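Local structure of CrmK (Actinoalloteichus sp. WH1-2216-6, 5I1V) at residues G94-E99 / K113-T118; G382-V387 / V394-S399. The protein is a flavin-dependent oxidase with covalently bound FAD that takes part in recycling shunt products during caerulomycin biosynthesis. One frame throughout, in Å; residues are numbered along the deposited sequence.

Interaction 1 (G94-E99 / K113-T118); sequences GAFEVE and KNYGVT
A single phenylalanine carries the whole of one side of this contact: Phe96 reaches out of its strand and drives the edge of its ring against the face of Tyr115, while the backbones stay far apart, the nearest CA atoms being those of Phe96 and Thr118 at 10.3 Å. The pair is T-shaped (edge-to-face), with ring centroids 5.0 Å apart and planes at 66°. Phe96 CE1 does most of the touching. It stands over the tyrosine face but off its middle, toward the rim, 3.5 Å from Tyr115 CD2 and 3.6 Å from Tyr115 CE2. On the opposite face of the same ring sits CB of Asn114, so Tyr115 is held between its neighbour in the helix and the incoming phenylalanine.

Strand 95-99 belongs to the five-stranded antiparallel sheet of the FAD-binding domain, and helix 104-115 follows it in the chain and packs on that sheet; Tyr115, the last residue of the helix, and Val117 just beyond it are what meet Phe96. The strand itself starts from a G1 beta bulge, in which Gly94 and Ala95 both face Asp90, and Gly94 suits it by taking a positive phi of 67°. Beyond Tyr115, Gly116 leaves the helical conformation, also with positive phi, and the turn delivers Val117 to the phenylalanine. With CG1 of Val117 anti to the carbonyl carbon (chi1 -49°), the other methyl, CG2, falls between backbone N and carbonyl carbon and meets the ring obliquely, 3.7 Å from Phe96 CZ. A flat, wholly apolar side chain suits position 96 because Leu111 of the helix, Leu216 and Pro212 also border it. Tyr115 additionally packs on Arg4 of the second subunit, and Asn114 OD1 is hydrogen-bonded to Tyr38 and Ser83 of that same subunit.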
ATOM      1  N   GLY A  94      24.712  15.866  -7.295  1.00 23.16           N
ATOM      2  CA  GLY A  94      24.557  16.083  -5.883  1.00 22.60           C
ATOM      3  C   GLY A  94      23.091  16.149  -5.521  1.00 20.16           C
ATOM      4  O   GLY A  94      22.674  16.915  -4.657  1.00 21.00           O
ATOM      5  N   ALA A  95      22.292  15.338  -6.203  1.00 18.87           N
ATOM      6  CA  ALA A  95      20.835  15.411  -6.029  1.00 18.65           C
ATOM      7  C   ALA A  95      20.225  14.048  -6.164  1.00 17.32           C
ATOM      8  O   ALA A  95      20.774  13.221  -6.882  1.00 18.21           O
ATOM      9  CB  ALA A  95      20.248  16.348  -7.092  1.00 18.00           C
ATOM     10  N   PHE A  96      19.062  13.844  -5.537  1.00 17.71           N
ATOM     11  CA  PHE A  96      18.342  12.602  -5.688  1.00 18.08           C
ATOM     12  C   PHE A  96      17.572  12.524  -7.015  1.00 18.73           C
ATOM     13  O   PHE A  96      16.713  13.390  -7.297  1.00 18.25           O
ATOM     14  CB  PHE A  96      17.411  12.365  -4.510  1.00 18.02           C
ATOM     15  CG  PHE A  96      18.143  12.145  -3.245  1.00 17.97           C
ATOM     16  CD1 PHE A  96      18.623  10.896  -2.903  1.00 19.48           C
ATOM     17  CD2 PHE A  96      18.387  13.222  -2.402  1.00 18.81           C
ATOM     18  CE1 PHE A  96      19.343  10.751  -1.724  1.00 20.43           C
ATOM     19  CE2 PHE A  96      19.070  13.057  -1.241  1.00 18.90           C
ATOM     20  CZ  PHE A  96      19.541  11.841  -0.890  1.00 18.94           C
ATOM     21  N   GLU A  97      17.870  11.493  -7.807  1.00 17.35           N
ATOM     22  CA  GLU A  97      17.162  11.260  -9.075  1.00 18.43           C
ATOM     23  C   GLU A  97      15.907  10.452  -8.808  1.00 19.40           C
ATOM     24  O   GLU A  97      15.959   9.411  -8.152  1.00 20.86           O
ATOM     25  CB  GLU A  97      18.054  10.509 -10.021  1.00 20.13           C
ATOM     26  CG  GLU A  97      17.569  10.438 -11.463  1.00 24.96           C
ATOM     27  CD  GLU A  97      18.458   9.500 -12.319  1.00 32.03           C
ATOM     28  OE1 GLU A  97      19.451   9.015 -11.769  1.00 33.11           O
ATOM     29  OE2 GLU A  97      18.130   9.187 -13.497  1.00 32.88           O
ATOM     30  N   VAL A  98      14.786  10.949  -9.301  1.00 19.15           N
ATOM     31  CA  VAL A  98      13.509  10.308  -9.118  1.00 18.13           C
ATOM     32  C   VAL A  98      12.858  10.182 -10.491  1.00 16.92           C
ATOM     33  O   VAL A  98      12.400  11.186 -11.045  1.00 17.17           O
ATOM     34  CB  VAL A  98      12.574  11.111  -8.176  1.00 18.28           C
ATOM     35  CG1 VAL A  98      11.201  10.436  -8.041  1.00 18.74           C
ATOM     36  CG2 VAL A  98      13.143  11.310  -6.770  1.00 18.51           C
ATOM     37  N   GLU A  99      12.771   8.972 -11.019  1.00 15.57           N
ATOM     38  CA  GLU A  99      12.016   8.738 -12.283  1.00 16.75           C
ATOM     39  C   GLU A  99      10.543   9.034 -12.115  1.00 17.53           C
ATOM     40  O   GLU A  99       9.997   8.870 -11.008  1.00 16.72           O
ATOM     41  CB  GLU A  99      12.255   7.335 -12.841  1.00 18.35           C
ATOM     42  CG  GLU A  99      13.587   7.322 -13.555  1.00 20.66           C
ATOM     43  CD  GLU A  99      14.028   5.968 -14.098  1.00 25.54           C
ATOM     44  OE1 GLU A  99      13.393   4.938 -13.748  1.00 27.78           O
ATOM     45  OE2 GLU A  99      15.010   5.950 -14.894  1.00 25.19           O
ATOM     46  N   LYS A 113      15.150   5.230   4.548  1.00 18.19           N
ATOM     47  CA  LYS A 113      15.907   4.116   5.109  1.00 20.37           C
ATOM     48  C   LYS A 113      17.376   4.187   4.652  1.00 21.10           C
ATOM     49  O   LYS A 113      18.287   3.929   5.422  1.00 21.25           O
ATOM     50  CB  LYS A 113      15.286   2.782   4.763  1.00 23.46           C
ATOM     51  CG  LYS A 113      13.903   2.586   5.380  1.00 27.22           C
ATOM     52  CD  LYS A 113      13.408   1.173   5.209  1.00 29.87           C
ATOM     53  CE  LYS A 113      11.943   1.069   5.550  1.00 36.33           C
ATOM     54  NZ  LYS A 113      11.570  -0.373   5.653  1.00 38.81           N
ATOM     55  N   ASN A 114      17.606   4.579   3.416  1.00 20.25           N
ATOM     56  CA  ASN A 114      18.974   4.574   2.907  1.00 20.87           C
ATOM     57  C   ASN A 114      19.838   5.784   3.273  1.00 21.94           C
ATOM     58  O   ASN A 114      21.083   5.669   3.363  1.00 20.58           O
ATOM     59  CB  ASN A 114      18.978   4.380   1.408  1.00 21.64           C
ATOM     60  CG  ASN A 114      18.513   3.003   1.028  1.00 24.10           C
ATOM     61  OD1 ASN A 114      19.221   2.027   1.232  1.00 27.82           O
ATOM     62  ND2 ASN A 114      17.317   2.911   0.496  1.00 26.00           N
ATOM     63  N   TYR A 115      19.194   6.924   3.435  1.00 20.79           N
ATOM     64  CA  TYR A 115      19.930   8.169   3.654  1.00 21.30           C
ATOM     65  C   TYR A 115      19.500   8.989   4.833  1.00 21.68           C
ATOM     66  O   TYR A 115      20.235   9.913   5.242  1.00 22.05           O
ATOM     67  CB  TYR A 115      19.885   9.022   2.396  1.00 22.68           C
ATOM     68  CG  TYR A 115      20.159   8.295   1.075  1.00 22.71           C
ATOM     69  CD1 TYR A 115      21.444   8.036   0.652  1.00 25.31           C
ATOM     70  CD2 TYR A 115      19.109   7.876   0.263  1.00 23.98           C
ATOM     71  CE1 TYR A 115      21.709   7.402  -0.570  1.00 28.25           C
ATOM     72  CE2 TYR A 115      19.349   7.247  -0.969  1.00 29.11           C
ATOM     73  CZ  TYR A 115      20.657   6.991  -1.362  1.00 30.55           C
ATOM     74  OH  TYR A 115      20.892   6.376  -2.586  1.00 38.19           O
ATOM     75  N   GLY A 116      18.309   8.705   5.348  1.00 20.56           N
ATOM     76  CA  GLY A 116      17.808   9.397   6.497  1.00 21.13           C
ATOM     77  C   GLY A 116      17.157  10.733   6.175  1.00 23.25           C
ATOM     78  O   GLY A 116      16.940  11.553   7.073  1.00 21.54           O
ATOM     79  N   VAL A 117      16.820  10.944   4.908  1.00 20.71           N
ATOM     80  CA  VAL A 117      16.277  12.233   4.447  1.00 19.24           C
ATOM     81  C   VAL A 117      14.820  12.066   3.928  1.00 19.81           C
ATOM     82  O   VAL A 117      14.312  10.954   3.746  1.00 17.72           O
ATOM     83  CB  VAL A 117      17.233  12.867   3.366  1.00 19.22           C
ATOM     84  CG1 VAL A 117      18.661  12.862   3.817  1.00 18.77           C
ATOM     85  CG2 VAL A 117      17.215  12.147   2.032  1.00 20.52           C
ATOM     86  N   THR A 118      14.147  13.181   3.676  1.00 19.69           N
ATOM     87  CA  THR A 118      12.885  13.171   3.069  1.00 21.50           C
ATOM     88  C   THR A 118      12.669  14.496   2.283  1.00 22.76           C
ATOM     89  O   THR A 118      13.473  15.396   2.388  1.00 20.15           O
ATOM     90  CB  THR A 118      11.806  12.973   4.127  1.00 21.55           C
ATOM     91  OG1 THR A 118      10.610  12.514   3.493  1.00 24.10           O
ATOM     92  CG2 THR A 118      11.519  14.219   4.862  1.00 22.16           C
TER

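Interaction 2 (G382-V387 / V394-S399)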
ATOM      1  N   GLY A 382       3.216  28.041   7.107  1.00 22.27           N
ATOM      2  CA  GLY A 382       4.575  27.909   7.609  1.00 21.04           C
ATOM      3  C   GLY A 382       5.620  28.203   6.537  1.00 21.28           C
ATOM      4  O   GLY A 382       5.592  29.235   5.879  1.00 21.89           O
ATOM      5  N   ARG A 383       6.548  27.273   6.391  1.00 22.79           N
ATOM      6  CA  ARG A 383       7.670  27.390   5.473  1.00 24.16           C
ATOM      7  C   ARG A 383       7.240  27.564   3.997  1.00 22.23           C
ATOM      8  O   ARG A 383       7.965  28.169   3.181  1.00 22.94           O
ATOM      9  CB  ARG A 383       8.550  26.169   5.688  1.00 27.99           C
ATOM     10  CG  ARG A 383       9.827  26.130   4.889  1.00 35.57           C
ATOM     11  CD  ARG A 383      10.806  27.187   5.321  1.00 42.47           C
ATOM     12  NE  ARG A 383      11.218  27.951   4.146  1.00 54.64           N
ATOM     13  CZ  ARG A 383      12.353  28.643   4.022  1.00 64.48           C
ATOM     14  NH1 ARG A 383      13.261  28.666   5.001  1.00 71.72           N
ATOM     15  NH2 ARG A 383      12.584  29.313   2.890  1.00 66.29           N
ATOM     16  N   VAL A 384       6.031  27.141   3.662  1.00 20.17           N
ATOM     17  CA  VAL A 384       5.511  27.362   2.318  1.00 22.66           C
ATOM     18  C   VAL A 384       5.521  28.863   2.008  1.00 24.46           C
ATOM     19  O   VAL A 384       5.864  29.299   0.890  1.00 26.10           O
ATOM     20  CB  VAL A 384       4.095  26.796   2.185  1.00 21.47           C
ATOM     21  CG1 VAL A 384       3.430  27.240   0.874  1.00 21.73           C
ATOM     22  CG2 VAL A 384       4.076  25.294   2.350  1.00 22.36           C
ATOM     23  N   ASN A 385       5.228  29.675   3.015  1.00 27.05           N
ATOM     24  CA  ASN A 385       5.009  31.101   2.755  1.00 27.12           C
ATOM     25  C   ASN A 385       6.173  31.990   3.123  1.00 31.46           C
ATOM     26  O   ASN A 385       5.981  33.189   3.270  1.00 33.96           O
ATOM     27  CB  ASN A 385       3.732  31.582   3.457  1.00 28.64           C
ATOM     28  CG  ASN A 385       2.490  30.980   2.844  1.00 29.15           C
ATOM     29  OD1 ASN A 385       2.447  30.684   1.626  1.00 28.54           O
ATOM     30  ND2 ASN A 385       1.488  30.761   3.656  1.00 27.42           N
ATOM     31  N   THR A 386       7.376  31.436   3.230  1.00 28.72           N
ATOM     32  CA  THR A 386       8.560  32.250   3.532  1.00 33.58           C
ATOM     33  C   THR A 386       9.545  32.257   2.373  1.00 36.23           C
ATOM     34  O   THR A 386      10.648  32.791   2.488  1.00 37.74           O
ATOM     35  CB  THR A 386       9.282  31.752   4.808  1.00 34.61           C
ATOM     36  OG1 THR A 386       9.754  30.416   4.613  1.00 38.57           O
ATOM     37  CG2 THR A 386       8.356  31.804   6.007  1.00 36.55           C
ATOM     38  N   VAL A 387       9.163  31.635   1.265  1.00 37.42           N
ATOM     39  CA  VAL A 387       9.991  31.635   0.084  1.00 41.90           C
ATOM     40  C   VAL A 387       9.651  32.897  -0.670  1.00 43.02           C
ATOM     41  O   VAL A 387       8.578  33.472  -0.497  1.00 46.37           O
ATOM     42  CB  VAL A 387       9.729  30.431  -0.853  1.00 40.63           C
ATOM     43  CG1 VAL A 387       9.960  29.122  -0.140  1.00 39.36           C
ATOM     44  CG2 VAL A 387       8.319  30.457  -1.401  1.00 42.02           C
ATOM     45  N   VAL A 394       4.013  27.921  -8.428  1.00 21.61           N
ATOM     46  CA  VAL A 394       2.882  27.623  -7.541  0.50 25.75           C
ATOM     47  C   VAL A 394       2.331  28.875  -6.859  1.00 25.21           C
ATOM     48  O   VAL A 394       3.111  29.661  -6.284  1.00 24.34           O
ATOM     49  CB  VAL A 394       3.253  26.649  -6.393  0.50 25.61           C
ATOM     50  CG1 VAL A 394       1.997  26.254  -5.620  0.50 28.21           C
ATOM     51  CG2 VAL A 394       3.892  25.397  -6.916  0.50 26.56           C
ATOM     52  N   PRO A 395       0.988  29.060  -6.867  1.00 29.60           N
ATOM     53  CA  PRO A 395       0.411  30.110  -6.028  1.00 33.58           C
ATOM     54  C   PRO A 395       0.781  29.920  -4.578  1.00 32.03           C
ATOM     55  O   PRO A 395       0.867  28.803  -4.088  1.00 35.16           O
ATOM     56  CB  PRO A 395      -1.105  29.883  -6.180  1.00 33.76           C
ATOM     57  CG  PRO A 395      -1.236  29.354  -7.553  1.00 32.26           C
ATOM     58  CD  PRO A 395      -0.082  28.404  -7.661  1.00 29.60           C
ATOM     59  N   ARG A 396       1.055  31.000  -3.892  1.00 29.78           N
ATOM     60  CA  ARG A 396       1.288  30.896  -2.478  1.00 31.32           C
ATOM     61  C   ARG A 396       0.411  31.907  -1.763  1.00 32.70           C
ATOM     62  O   ARG A 396      -0.114  32.798  -2.385  1.00 31.13           O
ATOM     63  CB  ARG A 396       2.771  31.051  -2.211  1.00 31.25           C
ATOM     64  CG  ARG A 396       3.497  29.732  -2.538  1.00 32.81           C
ATOM     65  CD  ARG A 396       4.957  29.844  -2.338  1.00 31.20           C
ATOM     66  NE  ARG A 396       5.726  28.982  -3.216  1.00 31.16           N
ATOM     67  CZ  ARG A 396       6.542  28.001  -2.826  1.00 27.78           C
ATOM     68  NH1 ARG A 396       6.705  27.698  -1.555  1.00 28.78           N
ATOM     69  NH2 ARG A 396       7.231  27.347  -3.730  1.00 24.61           N
ATOM     70  N   GLY A 397       0.273  31.782  -0.465  1.00 35.57           N
ATOM     71  CA  GLY A 397      -0.541  32.749   0.265  1.00 39.75           C
ATOM     72  C   GLY A 397      -1.613  32.095   1.097  1.00 36.52           C
ATOM     73  O   GLY A 397      -2.068  32.678   2.077  1.00 37.16           O
ATOM     74  N   ALA A 398      -2.030  30.890   0.724  1.00 33.92           N
ATOM     75  CA  ALA A 398      -3.003  30.162   1.548  1.00 36.16           C
ATOM     76  C   ALA A 398      -2.429  29.836   2.922  1.00 34.20           C
ATOM     77  O   ALA A 398      -1.256  29.508   3.068  1.00 38.33           O
ATOM     78  CB  ALA A 398      -3.471  28.901   0.841  1.00 35.50           C
ATOM     79  N   SER A 399      -3.275  29.933   3.928  1.00 33.72           N
ATOM     80  CA  SER A 399      -2.952  29.533   5.283  1.00 35.51           C
ATOM     81  C   SER A 399      -3.428  28.126   5.535  1.00 29.42           C
ATOM     82  O   SER A 399      -2.916  27.438   6.405  1.00 29.16           O
ATOM     83  CB  SER A 399      -3.687  30.448   6.291  1.00 35.58           C
ATOM     84  OG  SER A 399      -3.256  31.769   6.135  1.00 44.03           O
TER
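The side chains of Asn385 and Arg396 each bond backbone atoms of the opposite segment, across the loop between strands 374-379 and 400-408. Arg396 NH1 gives a hydrogen bond to Val384 O, 3.0 Å long and directed at a lone pair in the carbonyl plane. The Asn385 amide uses both ends: ND2 donates to Ala398 O at 3.1 Å, nearly straight at 166°, while OD1 receives Gly397 N at 3.2 Å from above its carbonyl plane. An asparagine suits this place because one short side chain offers donor and acceptor together. Gly397, with phi 126°, occupies a conformation in which a CB would jam against the preceding carbonyl O.

The far end of the guanidinium has other partners, NH2 making a salt bridge to Asp150 and a hydrogen bond to Thr392. Chi2 of 178° helps carry the arginine out as an extended chain from CG to NE, long enough for NH1 to reach Val384 O. Val387 CG2 lies over one face of the guanidinium, off toward its rim, 3.2 Å from Arg396 NH1, and Val384 and Arg396 both touch Leu147. Tied through NH1 to Val384 O and through NH2 to Asp150 and Thr392, the guanidinium should have little freedom to rotate, and Asp150 probably offsets its charge.

Interactions 1 and 2 lie in different parts of the chain, in series, with centres 24 Å apart and nearest atoms about 12 Å from each other. Interaction 1 is apolar packing within the FAD-binding domain, away from the flavin-binding residues and at the interface with the second subunit. Interaction 2 is a polar fastening of a loop between two strands of the large antiparallel sheet, and it stands near the flavin pocket: the side chain of Val384 is about 10 Å from the bound FAD and about 6 Å from that of Tyr138, an FAD-binding residue, whereas that of Ala398 is about 9 Å from that of Tyr446, another.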